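Long-range contacts in NAD(P)H dehydrogenase (quinone) (Mycobacterium tuberculosis, PDB 1XDI), which probably reduces quinones such as menadione with electrons from NADH or NADPH, using one bound FAD in each subunit of a homotetramer: residues A[118-123]-A[130-135]; A[303-308]-A[329-334]; A[163-168]-A[249-254]; A[188-193]-A[210-215]; A[256-261]-A[269-274]. All coordinates share one frame; numbering follows the deposited sequence.

Interaction 1. Residues A[118-123]-A[130-135]; sequences ELIDST and RIKATA
Lys132 lies beside Glu118 on one face of the hairpin and against Ile120, just past the strand end. Its CB packs on Ile120 CG2 at 3.8 Å, and the two side chains cross at about a right angle. Beyond CG the chain turns at chi3 (79°), which brings CE beside Glu118 OE1 (3.1 Å). The tip ends in a long salt bridge, NZ to Glu118 OE1 at 3.9 Å. The lysine and glutamate point the same way; Glu118 OE1 is also paired with Arg116. A long aliphatic chain with a charged end suits this half-exposed site. The backbones form the beta hairpin of strands 116-119 and 129-134, with paired bonds from Glu118 N to Lys132 O (2.8 Å) and from Lys132 N to Glu118 O (2.6 Å). On the other face Leu119 and Ile131 meet, CG to CG1 at 4.5 Å, and Ile131 reaches on to Val6 and Ile34 of the parallel sheet of the FAD domain. Past Ile120, whose N donates to Arg130 O at 2.8 Å, the pairing ends and Asp121 takes over: its OD1 receives Arg130 N at 3.0 Å from above the carboxylate plane, while OD2 binds His129. The Arg130 guanidinium turns to Glu144 and Glu142.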
# COMPACT_ATOMS: atom_id res chain seq x y z
N GLU A 118 21.80 36.76 -13.68
CA GLU A 118 21.27 36.67 -15.02
C GLU A 118 22.13 35.73 -15.86
O GLU A 118 23.32 35.56 -15.57
CB GLU A 118 21.16 38.06 -15.61
CG GLU A 118 21.93 38.30 -16.85
CD GLU A 118 22.23 39.76 -17.07
OE1 GLU A 118 22.92 40.35 -16.22
OE2 GLU A 118 21.78 40.30 -18.10
N LEU A 119 21.51 35.10 -16.85
CA LEU A 119 22.16 34.18 -17.80
C LEU A 119 22.95 34.96 -18.84
O LEU A 119 22.40 35.90 -19.44
CB LEU A 119 21.12 33.34 -18.53
CG LEU A 119 20.73 32.03 -17.90
CD1 LEU A 119 19.29 31.83 -18.14
CD2 LEU A 119 21.53 30.92 -18.48
N ILE A 120 24.22 34.61 -19.07
CA ILE A 120 24.99 35.31 -20.09
C ILE A 120 25.64 34.39 -21.13
O ILE A 120 26.62 34.79 -21.75
CB ILE A 120 26.09 36.19 -19.50
CG1 ILE A 120 27.13 35.34 -18.78
CG2 ILE A 120 25.51 37.22 -18.56
CD1 ILE A 120 28.29 36.19 -18.13
N ASP A 121 25.08 33.20 -21.35
CA ASP A 121 25.62 32.24 -22.33
C ASP A 121 26.03 32.80 -23.68
O ASP A 121 25.28 33.52 -24.34
CB ASP A 121 24.62 31.13 -22.58
CG ASP A 121 24.41 30.26 -21.38
OD1 ASP A 121 24.47 30.80 -20.25
OD2 ASP A 121 24.16 29.05 -21.56
N SER A 122 27.22 32.39 -24.10
CA SER A 122 27.82 32.80 -25.36
C SER A 122 26.90 32.63 -26.59
O SER A 122 26.57 33.61 -27.27
CB SER A 122 29.09 31.99 -25.55
OG SER A 122 30.01 32.68 -26.38
N THR A 123 26.52 31.38 -26.87
CA THR A 123 25.63 30.97 -27.97
C THR A 123 24.36 30.44 -27.27
O THR A 123 24.27 30.52 -26.06
CB THR A 123 26.23 29.81 -28.72
OG1 THR A 123 25.58 28.59 -28.28
CG2 THR A 123 27.74 29.72 -28.40
N ARG A 130 26.19 29.77 -18.03
CA ARG A 130 26.96 30.80 -17.40
C ARG A 130 26.03 31.89 -16.85
O ARG A 130 25.19 32.45 -17.56
CB ARG A 130 27.95 31.38 -18.41
CG ARG A 130 29.31 31.62 -17.82
CD ARG A 130 30.29 32.30 -18.76
NE ARG A 130 31.15 33.08 -17.88
CZ ARG A 130 32.40 32.75 -17.55
NH1 ARG A 130 32.96 31.65 -18.06
NH2 ARG A 130 33.06 33.47 -16.62
N ILE A 131 26.20 32.20 -15.57
CA ILE A 131 25.38 33.19 -14.89
C ILE A 131 26.19 34.33 -14.33
O ILE A 131 27.34 34.14 -13.95
CB ILE A 131 24.60 32.53 -13.81
CG1 ILE A 131 23.58 31.61 -14.48
CG2 ILE A 131 24.01 33.58 -12.88
CD1 ILE A 131 23.05 30.53 -13.57
N LYS A 132 25.60 35.54 -14.30
CA LYS A 132 26.29 36.73 -13.78
C LYS A 132 25.53 37.27 -12.61
O LYS A 132 24.31 37.42 -12.70
CB LYS A 132 26.36 37.81 -14.87
CG LYS A 132 26.66 39.21 -14.35
CD LYS A 132 27.11 40.16 -15.44
CE LYS A 132 25.96 40.70 -16.28
NZ LYS A 132 26.46 41.55 -17.41
N ALA A 133 26.21 37.57 -11.51
CA ALA A 133 25.50 38.11 -10.34
C ALA A 133 25.86 39.56 -10.23
O ALA A 133 27.03 39.89 -10.29
CB ALA A 133 25.90 37.37 -9.06
N THR A 134 24.89 40.44 -10.09
CA THR A 134 25.24 41.84 -9.95
C THR A 134 24.85 42.27 -8.58
O THR A 134 23.70 42.14 -8.19
CB THR A 134 24.52 42.78 -10.90
OG1 THR A 134 24.82 42.46 -12.26
CG2 THR A 134 24.97 44.15 -10.61
N ALA A 135 25.83 42.78 -7.86
CA ALA A 135 25.62 43.22 -6.48
C ALA A 135 24.92 44.58 -6.44
O ALA A 135 24.77 45.23 -7.46
CB ALA A 135 26.95 43.32 -5.79

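Interaction 2. Residues A[303-308]-A[329-334]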
# COMPACT_ATOMS: atom_id res chain seq x y z
N ARG A 303 6.53 19.14 -15.19
CA ARG A 303 5.82 18.51 -14.10
C ARG A 303 7.02 18.02 -13.28
O ARG A 303 6.90 17.59 -12.11
CB ARG A 303 5.00 17.35 -14.65
CG ARG A 303 3.54 17.28 -14.21
CD ARG A 303 3.04 15.88 -14.62
NE ARG A 303 3.69 15.45 -15.89
CZ ARG A 303 4.19 14.23 -16.14
NH1 ARG A 303 4.14 13.27 -15.23
NH2 ARG A 303 4.74 13.98 -17.33
N VAL A 304 8.18 18.13 -13.93
CA VAL A 304 9.45 17.74 -13.34
C VAL A 304 10.35 18.99 -13.18
O VAL A 304 11.55 18.94 -12.95
CB VAL A 304 9.99 16.52 -14.16
CG1 VAL A 304 11.51 16.42 -14.24
CG2 VAL A 304 9.46 15.29 -13.47
N SER A 305 9.68 20.14 -13.23
CA SER A 305 10.28 21.47 -13.06
C SER A 305 11.26 21.95 -14.10
O SER A 305 12.00 22.90 -13.85
CB SER A 305 10.93 21.59 -11.69
OG SER A 305 9.96 21.41 -10.66
N ARG A 306 11.30 21.33 -15.27
CA ARG A 306 12.26 21.87 -16.20
C ARG A 306 11.74 22.71 -17.33
O ARG A 306 10.61 22.56 -17.78
CB ARG A 306 13.20 20.79 -16.72
CG ARG A 306 12.57 19.77 -17.40
CD ARG A 306 13.40 18.56 -17.42
NE ARG A 306 12.45 17.66 -18.00
CZ ARG A 306 12.73 16.69 -18.83
NH1 ARG A 306 14.00 16.46 -19.18
NH2 ARG A 306 11.70 16.02 -19.35
N THR A 307 12.57 23.67 -17.70
CA THR A 307 12.24 24.57 -18.77
C THR A 307 12.55 23.86 -20.08
O THR A 307 13.05 22.73 -20.12
CB THR A 307 13.06 25.85 -18.70
OG1 THR A 307 14.44 25.53 -18.91
CG2 THR A 307 12.94 26.49 -17.34
N LEU A 308 12.27 24.55 -21.16
CA LEU A 308 12.45 24.06 -22.51
C LEU A 308 13.94 24.02 -22.90
O LEU A 308 14.32 23.41 -23.91
CB LEU A 308 11.62 24.96 -23.44
CG LEU A 308 10.33 25.53 -22.77
CD1 LEU A 308 10.58 26.45 -21.45
CD2 LEU A 308 9.58 26.35 -23.86
N ALA A 329 8.18 25.19 -3.02
CA ALA A 329 9.19 24.39 -2.40
C ALA A 329 9.28 23.00 -3.05
O ALA A 329 10.39 22.50 -3.31
CB ALA A 329 8.91 24.28 -0.90
N MET A 330 8.13 22.38 -3.35
CA MET A 330 8.17 21.04 -3.95
C MET A 330 8.70 21.20 -5.35
O MET A 330 9.27 20.27 -5.90
CB MET A 330 6.79 20.37 -4.04
CG MET A 330 6.86 18.85 -4.08
SD MET A 330 7.74 18.17 -2.63
CE MET A 330 8.25 16.52 -3.37
N GLN A 331 8.53 22.37 -5.94
CA GLN A 331 9.03 22.47 -7.29
C GLN A 331 10.55 22.53 -7.31
O GLN A 331 11.19 21.93 -8.21
CB GLN A 331 8.40 23.65 -8.01
CG GLN A 331 7.06 23.34 -8.60
CD GLN A 331 6.62 24.40 -9.55
OE1 GLN A 331 6.47 25.59 -9.18
NE2 GLN A 331 6.43 24.01 -10.80
N GLY A 332 11.14 23.21 -6.33
CA GLY A 332 12.58 23.28 -6.31
C GLY A 332 13.13 21.94 -5.90
O GLY A 332 14.14 21.45 -6.43
N ARG A 333 12.45 21.35 -4.93
CA ARG A 333 12.83 20.03 -4.38
C ARG A 333 12.85 18.97 -5.55
O ARG A 333 13.86 18.29 -5.79
CB ARG A 333 11.81 19.67 -3.25
CG ARG A 333 12.33 18.94 -2.00
CD ARG A 333 11.96 19.65 -0.63
NE ARG A 333 10.52 19.88 -0.44
CZ ARG A 333 10.00 20.66 0.50
NH1 ARG A 333 10.78 21.27 1.38
NH2 ARG A 333 8.69 20.87 0.53
N ILE A 334 11.75 18.87 -6.31
CA ILE A 334 11.63 17.94 -7.43
C ILE A 334 12.63 18.28 -8.54
O ILE A 334 13.04 17.39 -9.24
CB ILE A 334 10.17 17.91 -7.95
CG1 ILE A 334 9.29 17.27 -6.92
CG2 ILE A 334 10.01 17.10 -9.16
CD1 ILE A 334 7.94 17.77 -7.01
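Arg303 meets Ile334 through its backbone alone, carbonyl O to CG2 at 4.3 Å. Val304 follows, its CA 4.3 Å from the same methyl; its own side chain points away from this part of the helix and packs on His338, a turn further along. Ser305 then carries the contact. Its left-handed backbone turns CB toward helix 325-339, and OG sits beside its own backbone N, anti to the carbonyl carbon (chi1 -60°). From there the hydroxyl donates to Gln331 O at 2.8 Å, coming in at a C=O...OG angle of 120° and tilted 22° from the carbonyl plane. The OG also rests 3.8 Å from Gln331 CB, while the amide end of that glutamine runs on to Gly316 N, close to the FAD site. Arg306 makes no contact with 329-334; it pairs with Asp302 and donates to Ala339 O of the second subunit, so the loop also reaches the subunit interface. Serine suits this buried place: it is small and brings a hydroxyl that can donate to a helix carbonyl. The chemistry implies that the one hydrogen bond between these segments is directional, while the isoleucine methyl adds apolar contact less particular about orientation.

Interaction 3. Residues A[163-168]-A[249-254]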
# COMPACT_ATOMS: atom_id res chain seq x y z
N GLN A 163 -1.72 54.01 -8.56
CA GLN A 163 -0.36 53.70 -8.20
C GLN A 163 -0.21 53.82 -6.69
O GLN A 163 -0.58 54.84 -6.12
CB GLN A 163 0.57 54.66 -8.94
CG GLN A 163 0.52 54.44 -10.45
CD GLN A 163 1.84 53.91 -11.02
OE1 GLN A 163 2.58 53.13 -10.37
NE2 GLN A 163 2.13 54.31 -12.26
N PRO A 164 0.31 52.78 -6.04
CA PRO A 164 0.55 52.70 -4.59
C PRO A 164 1.40 53.87 -4.21
O PRO A 164 2.19 54.34 -5.01
CB PRO A 164 1.34 51.43 -4.42
CG PRO A 164 0.81 50.60 -5.49
CD PRO A 164 0.67 51.51 -6.67
N ASP A 165 1.26 54.36 -3.00
CA ASP A 165 2.07 55.51 -2.67
C ASP A 165 2.69 55.38 -1.33
O ASP A 165 3.32 56.30 -0.85
CB ASP A 165 1.23 56.78 -2.75
CG ASP A 165 0.14 56.86 -1.67
OD1 ASP A 165 -0.05 55.90 -0.87
OD2 ASP A 165 -0.53 57.91 -1.63
N GLY A 166 2.49 54.24 -0.70
CA GLY A 166 3.04 54.06 0.61
C GLY A 166 2.20 54.67 1.71
O GLY A 166 2.19 54.16 2.81
N GLU A 167 1.47 55.75 1.46
CA GLU A 167 0.73 56.34 2.57
C GLU A 167 -0.74 55.99 2.64
O GLU A 167 -1.24 55.55 3.67
CB GLU A 167 0.82 57.87 2.55
CG GLU A 167 2.21 58.53 2.46
CD GLU A 167 2.09 60.02 2.05
OE1 GLU A 167 1.22 60.69 2.68
OE2 GLU A 167 2.85 60.48 1.13
N ARG A 168 -1.43 56.23 1.52
CA ARG A 168 -2.87 56.05 1.40
C ARG A 168 -3.30 55.01 0.37
O ARG A 168 -4.33 54.34 0.57
CB ARG A 168 -3.49 57.40 1.07
CG ARG A 168 -3.34 58.44 2.15
CD ARG A 168 -4.09 59.68 1.73
NE ARG A 168 -3.76 60.82 2.57
CZ ARG A 168 -3.93 62.09 2.21
NH1 ARG A 168 -4.42 62.43 1.01
NH2 ARG A 168 -3.58 63.04 3.07
N VAL A 249 -7.87 54.97 -8.45
CA VAL A 249 -7.85 55.29 -7.02
C VAL A 249 -7.06 56.57 -6.84
O VAL A 249 -5.82 56.59 -6.92
CB VAL A 249 -7.20 54.19 -6.14
CG1 VAL A 249 -7.00 54.72 -4.78
CG2 VAL A 249 -8.06 52.98 -6.07
N THR A 250 -7.79 57.66 -6.60
CA THR A 250 -7.25 59.01 -6.43
C THR A 250 -7.05 59.33 -4.97
O THR A 250 -7.68 58.74 -4.10
CB THR A 250 -8.25 60.06 -6.92
OG1 THR A 250 -8.72 59.69 -8.21
CG2 THR A 250 -7.62 61.42 -6.96
N ARG A 251 -6.20 60.31 -4.73
CA ARG A 251 -5.94 60.76 -3.37
C ARG A 251 -6.71 62.04 -3.05
O ARG A 251 -6.57 63.05 -3.70
CB ARG A 251 -4.47 60.99 -3.20
CG ARG A 251 -4.03 60.62 -1.85
CD ARG A 251 -2.58 60.30 -1.88
NE ARG A 251 -2.04 60.33 -0.52
CZ ARG A 251 -1.21 61.25 -0.08
NH1 ARG A 251 -0.81 62.24 -0.87
NH2 ARG A 251 -0.78 61.17 1.16
N THR A 252 -7.56 61.98 -2.04
CA THR A 252 -8.34 63.16 -1.70
C THR A 252 -7.70 63.89 -0.55
O THR A 252 -6.57 63.62 -0.16
CB THR A 252 -9.76 62.81 -1.28
OG1 THR A 252 -9.77 62.34 0.08
CG2 THR A 252 -10.29 61.74 -2.16
N GLY A 253 -8.47 64.81 -0.02
CA GLY A 253 -8.02 65.60 1.09
C GLY A 253 -7.23 64.79 2.07
O GLY A 253 -6.00 64.74 2.00
N ALA A 254 -7.91 64.12 2.99
CA ALA A 254 -7.17 63.35 3.96
C ALA A 254 -7.34 61.86 3.72
O ALA A 254 -6.67 61.04 4.33
CB ALA A 254 -7.63 63.72 5.34
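A salt-bridge network of Asp165, Glu167 and Arg251 ties the loop 163-168 to edge strand 246-251 of the small antiparallel sheet in the second Rossmann-type domain, the one that in this family binds the nicotinamide nucleotide. Arg251 runs extended from CG to NE, which carries its guanidinium across to both acids. Glu167 OE1 meets NH2 at 2.6 Å, at the edge of the guanidinium and near its plane, although the carboxylate itself is turned 79° from that plane. Asp165 is different: OD2 lies 3.1 Å from Arg251 NE but well out of the guanidinium plane, so that charge attraction acts without an N-H aimed at the oxygen. The other oxygen of Asp165 shapes the loop. OD1 accepts the backbone N of Arg168 at 2.8 Å on its syn side, an Asx motif, and also bonds Ile169 N; an aspartate is short enough to serve both its own backbone and a charge across the gap. Gly166 suits the turn between the acids because its positive phi would press a CB on the preceding carbonyl.

Arg168 crosses Arg251 at about a right angle, with the guanidinium planes 34° apart. Like charges thus come close, NE to Arg251 NH2 at 3.3 Å, and the neighbouring carboxylates probably offset the repulsion. Backbone oxygens of 252-254 lie near the far end of Arg168. NH1 lies 2.7 Å from Thr252 O, and on the face turned away from Arg251 the oxygen of Ala254 stands 3.4 Å above the guanidinium plane.

Interaction 4. Residues A[188-193]-A[210-215]; sequences VGSGVT and VVASQD
Val188 and Val211 form a parallel bridge, CA to CA 5.0 Å, and just beyond it Gly189 N donates to Val211 O at 3.0 Å. The two valines point to the same face of the sheet, where Val211 also packs on Phe241 of the next strand; branched apolar side chains suit this buried face. Past the bridge the chains leave the sheet, and Ser190 becomes the link. Its CB rests on Ala212 CB at 3.5 Å, where the small alanine allows the two turns to lie close together. With OG between the backbone N and the carbonyl carbon (chi1 49°), the hydroxyl oxygen is placed near the amides of Ser213 and Gln214. There it accepts Gln214 N at 3.2 Å, nearly straight at 163°, and more weakly Ser213 N at 3.2 Å with a bent angle of 124°. One oxygen thus receives two successive amides. The segments come from the beta-alpha-beta unit of strand 185-188, helix 192-203 and strand 208-211, and Gly189 and Gly191 fit the GxGxxG pattern of a Rossmann dinucleotide-binding turn, consistent with NAD(P)H use in this family. Gly189 has a positive phi, at which a CB would collide with the carbonyl O of Val188. Gly191, fully extended, holds the N-cap position of the helix, and two residues later Thr193 touches the FAD.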
# COMPACT_ATOMS: atom_id res chain seq x y z
N VAL A 188 -9.51 46.81 -2.58
CA VAL A 188 -9.87 46.56 -3.97
C VAL A 188 -9.44 45.20 -4.48
O VAL A 188 -8.26 44.91 -4.49
CB VAL A 188 -9.26 47.67 -4.86
CG1 VAL A 188 -9.57 47.43 -6.32
CG2 VAL A 188 -9.79 49.01 -4.40
N GLY A 189 -10.39 44.36 -4.89
CA GLY A 189 -10.06 43.06 -5.45
C GLY A 189 -10.46 41.84 -4.65
O GLY A 189 -9.90 41.60 -3.61
N SER A 190 -11.43 41.05 -5.10
CA SER A 190 -11.78 39.91 -4.28
C SER A 190 -10.82 38.76 -4.61
O SER A 190 -10.55 38.48 -5.76
CB SER A 190 -13.25 39.51 -4.49
OG SER A 190 -13.58 39.42 -5.85
N GLY A 191 -10.28 38.14 -3.56
CA GLY A 191 -9.34 37.07 -3.69
C GLY A 191 -8.95 36.61 -2.29
O GLY A 191 -9.41 37.18 -1.27
N VAL A 192 -8.10 35.58 -2.24
CA VAL A 192 -7.65 35.02 -0.98
C VAL A 192 -6.87 36.00 -0.17
O VAL A 192 -7.03 36.07 1.06
CB VAL A 192 -6.78 33.76 -1.20
CG1 VAL A 192 -6.30 33.22 0.12
CG2 VAL A 192 -7.59 32.71 -1.96
N THR A 193 -6.01 36.78 -0.83
CA THR A 193 -5.23 37.71 -0.04
C THR A 193 -6.00 38.98 0.29
O THR A 193 -5.62 39.69 1.20
CB THR A 193 -3.80 37.98 -0.64
OG1 THR A 193 -3.63 39.36 -0.91
CG2 THR A 193 -3.56 37.17 -1.87
N VAL A 210 -15.34 46.51 0.56
CA VAL A 210 -14.67 45.76 -0.49
C VAL A 210 -15.27 46.09 -1.86
O VAL A 210 -16.51 46.26 -2.01
CB VAL A 210 -14.81 44.20 -0.29
CG1 VAL A 210 -13.80 43.49 -1.17
CG2 VAL A 210 -14.66 43.81 1.14
N VAL A 211 -14.39 46.22 -2.85
CA VAL A 211 -14.81 46.41 -4.22
C VAL A 211 -14.36 45.12 -4.85
O VAL A 211 -13.25 45.02 -5.34
CB VAL A 211 -14.15 47.62 -4.91
CG1 VAL A 211 -14.61 47.67 -6.40
CG2 VAL A 211 -14.55 48.93 -4.18
N ALA A 212 -15.25 44.15 -4.80
CA ALA A 212 -15.02 42.81 -5.34
C ALA A 212 -15.38 42.61 -6.82
O ALA A 212 -16.42 43.08 -7.26
CB ALA A 212 -15.83 41.82 -4.51
N SER A 213 -14.55 41.88 -7.57
CA SER A 213 -14.85 41.60 -8.98
C SER A 213 -15.85 40.48 -9.04
O SER A 213 -16.66 40.40 -9.96
CB SER A 213 -13.63 41.15 -9.75
OG SER A 213 -12.46 41.32 -8.99
N GLN A 214 -15.84 39.62 -8.05
CA GLN A 214 -16.76 38.51 -8.07
C GLN A 214 -17.96 38.73 -7.14
O GLN A 214 -18.17 39.84 -6.64
CB GLN A 214 -15.99 37.22 -7.72
CG GLN A 214 -15.52 36.39 -8.93
CD GLN A 214 -14.82 37.22 -10.02
OE1 GLN A 214 -13.88 37.97 -9.74
NE2 GLN A 214 -15.26 37.07 -11.27
N ASP A 215 -18.72 37.66 -6.94
CA ASP A 215 -19.87 37.59 -6.07
C ASP A 215 -19.60 37.75 -4.58
O ASP A 215 -20.44 38.19 -3.82
CB ASP A 215 -20.47 36.22 -6.23
CG ASP A 215 -21.77 36.26 -6.86
OD1 ASP A 215 -22.13 37.37 -7.27
OD2 ASP A 215 -22.43 35.22 -6.93

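Interaction 5. Residues A[256-261]-A[269-274]; sequences VLVTMT and SHALMT
Val256 and Ala271 meet where the three-stranded antiparallel sheet packs over the parallel Rossmann sheet of the second nucleotide-binding domain. Val256 CG1 touches Ala271 CB at 3.8 Å, and the same methyl lies 4.2 Å from His270 C, so the valine rests on backbone as well as side chain. Two residues along strand 256-260, Val258 turns to the same side and brings CG2 to 4.3 Å from Ala271 CB. The single methyl of alanine is therefore shared by two valines. This suits the place: a small residue on strand 270-273 lets the branched ones of strand 256-260 approach, and the side-chain contact itself is apolar. The axes of the two strands pass 7.1 Å apart at 50°, as layers of different sheets rather than as neighbours in one, and no hydrogen bond joins the segments.

Further out, Val249 of the adjoining strand 246-251 extends the apolar patch by touching Val258, Ala271 and Met273, while Val258 reaches Ile186 of strand 185-188. Each layer has backbone bonds of its own: Val256 and Val258 are bonded to Gly268 and Val266, and Ala271 to Arg168, just before strand 169-171. At the Val256 end of the contact, where Val256 N lies 4.0 Å from Ser269 O, the chain passes from one sheet to the other. Ser269 turns its CB away from the valines, and its OG bonds His184 N.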
# COMPACT_ATOMS: atom_id res chain seq x y z
N VAL A 256 -8.99 58.90 0.59
CA VAL A 256 -8.78 58.32 -0.72
C VAL A 256 -10.14 58.20 -1.46
O VAL A 256 -11.17 57.85 -0.85
CB VAL A 256 -8.10 56.96 -0.48
CG1 VAL A 256 -8.85 55.86 -1.14
CG2 VAL A 256 -6.68 57.05 -0.90
N LEU A 257 -10.14 58.51 -2.77
CA LEU A 257 -11.39 58.40 -3.55
C LEU A 257 -11.33 57.21 -4.48
O LEU A 257 -10.57 57.22 -5.47
CB LEU A 257 -11.66 59.67 -4.41
CG LEU A 257 -12.97 59.62 -5.23
CD1 LEU A 257 -14.12 59.56 -4.24
CD2 LEU A 257 -13.12 60.79 -6.15
N VAL A 258 -12.10 56.16 -4.20
CA VAL A 258 -12.07 55.00 -5.11
C VAL A 258 -13.20 55.18 -6.13
O VAL A 258 -14.35 55.44 -5.76
CB VAL A 258 -12.22 53.58 -4.39
CG1 VAL A 258 -12.17 52.53 -5.43
CG2 VAL A 258 -11.02 53.27 -3.42
N THR A 259 -12.87 55.09 -7.42
CA THR A 259 -13.88 55.25 -8.47
C THR A 259 -13.93 53.97 -9.28
O THR A 259 -12.90 53.52 -9.78
CB THR A 259 -13.55 56.37 -9.44
OG1 THR A 259 -13.17 57.53 -8.70
CG2 THR A 259 -14.74 56.71 -10.28
N MET A 260 -15.11 53.40 -9.44
CA MET A 260 -15.14 52.17 -10.20
C MET A 260 -15.83 52.31 -11.54
O MET A 260 -16.65 53.18 -11.73
CB MET A 260 -15.69 51.00 -9.36
CG MET A 260 -17.00 51.24 -8.63
SD MET A 260 -17.07 50.34 -7.05
CE MET A 260 -17.95 51.43 -6.06
N THR A 261 -15.44 51.44 -12.46
CA THR A 261 -15.92 51.42 -13.84
C THR A 261 -17.36 51.72 -14.11
O THR A 261 -17.72 51.98 -15.24
CB THR A 261 -15.57 50.11 -14.48
OG1 THR A 261 -16.33 49.07 -13.84
CG2 THR A 261 -14.09 49.85 -14.32
N SER A 269 -10.08 56.09 4.28
CA SER A 269 -8.88 56.77 4.68
C SER A 269 -7.74 56.22 3.80
O SER A 269 -6.86 56.99 3.35
CB SER A 269 -8.55 56.52 6.14
OG SER A 269 -8.95 55.22 6.52
N HIS A 270 -7.82 54.91 3.53
CA HIS A 270 -6.80 54.21 2.75
C HIS A 270 -7.38 53.22 1.76
O HIS A 270 -8.50 52.76 1.91
CB HIS A 270 -5.88 53.39 3.67
CG HIS A 270 -5.48 54.10 4.93
ND1 HIS A 270 -4.19 54.52 5.17
CD2 HIS A 270 -6.21 54.47 6.01
CE1 HIS A 270 -4.14 55.13 6.34
NE2 HIS A 270 -5.35 55.11 6.87
N ALA A 271 -6.59 52.88 0.74
CA ALA A 271 -6.99 51.88 -0.24
C ALA A 271 -5.88 50.82 -0.27
O ALA A 271 -4.68 51.13 -0.46
CB ALA A 271 -7.18 52.50 -1.62
N LEU A 272 -6.27 49.57 -0.03
CA LEU A 272 -5.35 48.44 -0.08
C LEU A 272 -5.58 47.81 -1.48
O LEU A 272 -6.68 47.24 -1.75
CB LEU A 272 -5.72 47.39 0.99
CG LEU A 272 -4.68 46.30 1.38
CD1 LEU A 272 -5.37 45.01 1.69
CD2 LEU A 272 -3.69 46.05 0.28
N MET A 273 -4.60 47.91 -2.39
CA MET A 273 -4.76 47.25 -3.69
C MET A 273 -4.47 45.73 -3.53
O MET A 273 -3.36 45.29 -3.14
CB MET A 273 -3.83 47.86 -4.74
CG MET A 273 -4.25 49.25 -5.23
SD MET A 273 -6.04 49.38 -5.50
CE MET A 273 -6.28 50.77 -4.50
N THR A 274 -5.50 44.92 -3.78
CA THR A 274 -5.39 43.48 -3.64
C THR A 274 -5.63 42.83 -4.97
O THR A 274 -6.49 42.00 -5.15
CB THR A 274 -6.37 42.97 -2.53
OG1 THR A 274 -5.62 42.81 -1.31
CG2 THR A 274 -7.02 41.64 -2.86

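In the fold
Interactions 1 and 2 belong to the FAD domain; the other three lie in the second Rossmann-type domain, and the centres of interactions 1 and 3 are about 39 Å apart. In the second domain, interactions 4 and 5 share the parallel sheet, in which strand 185-188 lies between 208-211 and 270-273. Interactions 3 and 5 share the antiparallel sheet, their centres about 8 Å apart. Chemistry follows depth. Interaction 5 is buried, with apolar side-chain contacts and no hydrogen bond between the segments, and interaction 2, also buried, spends one hydroxyl on a helix carbonyl. Interaction 3 is at the surface and relies on charge. Interactions 1 and 4, partly buried, combine backbone pairing with polar side chains at strand ends.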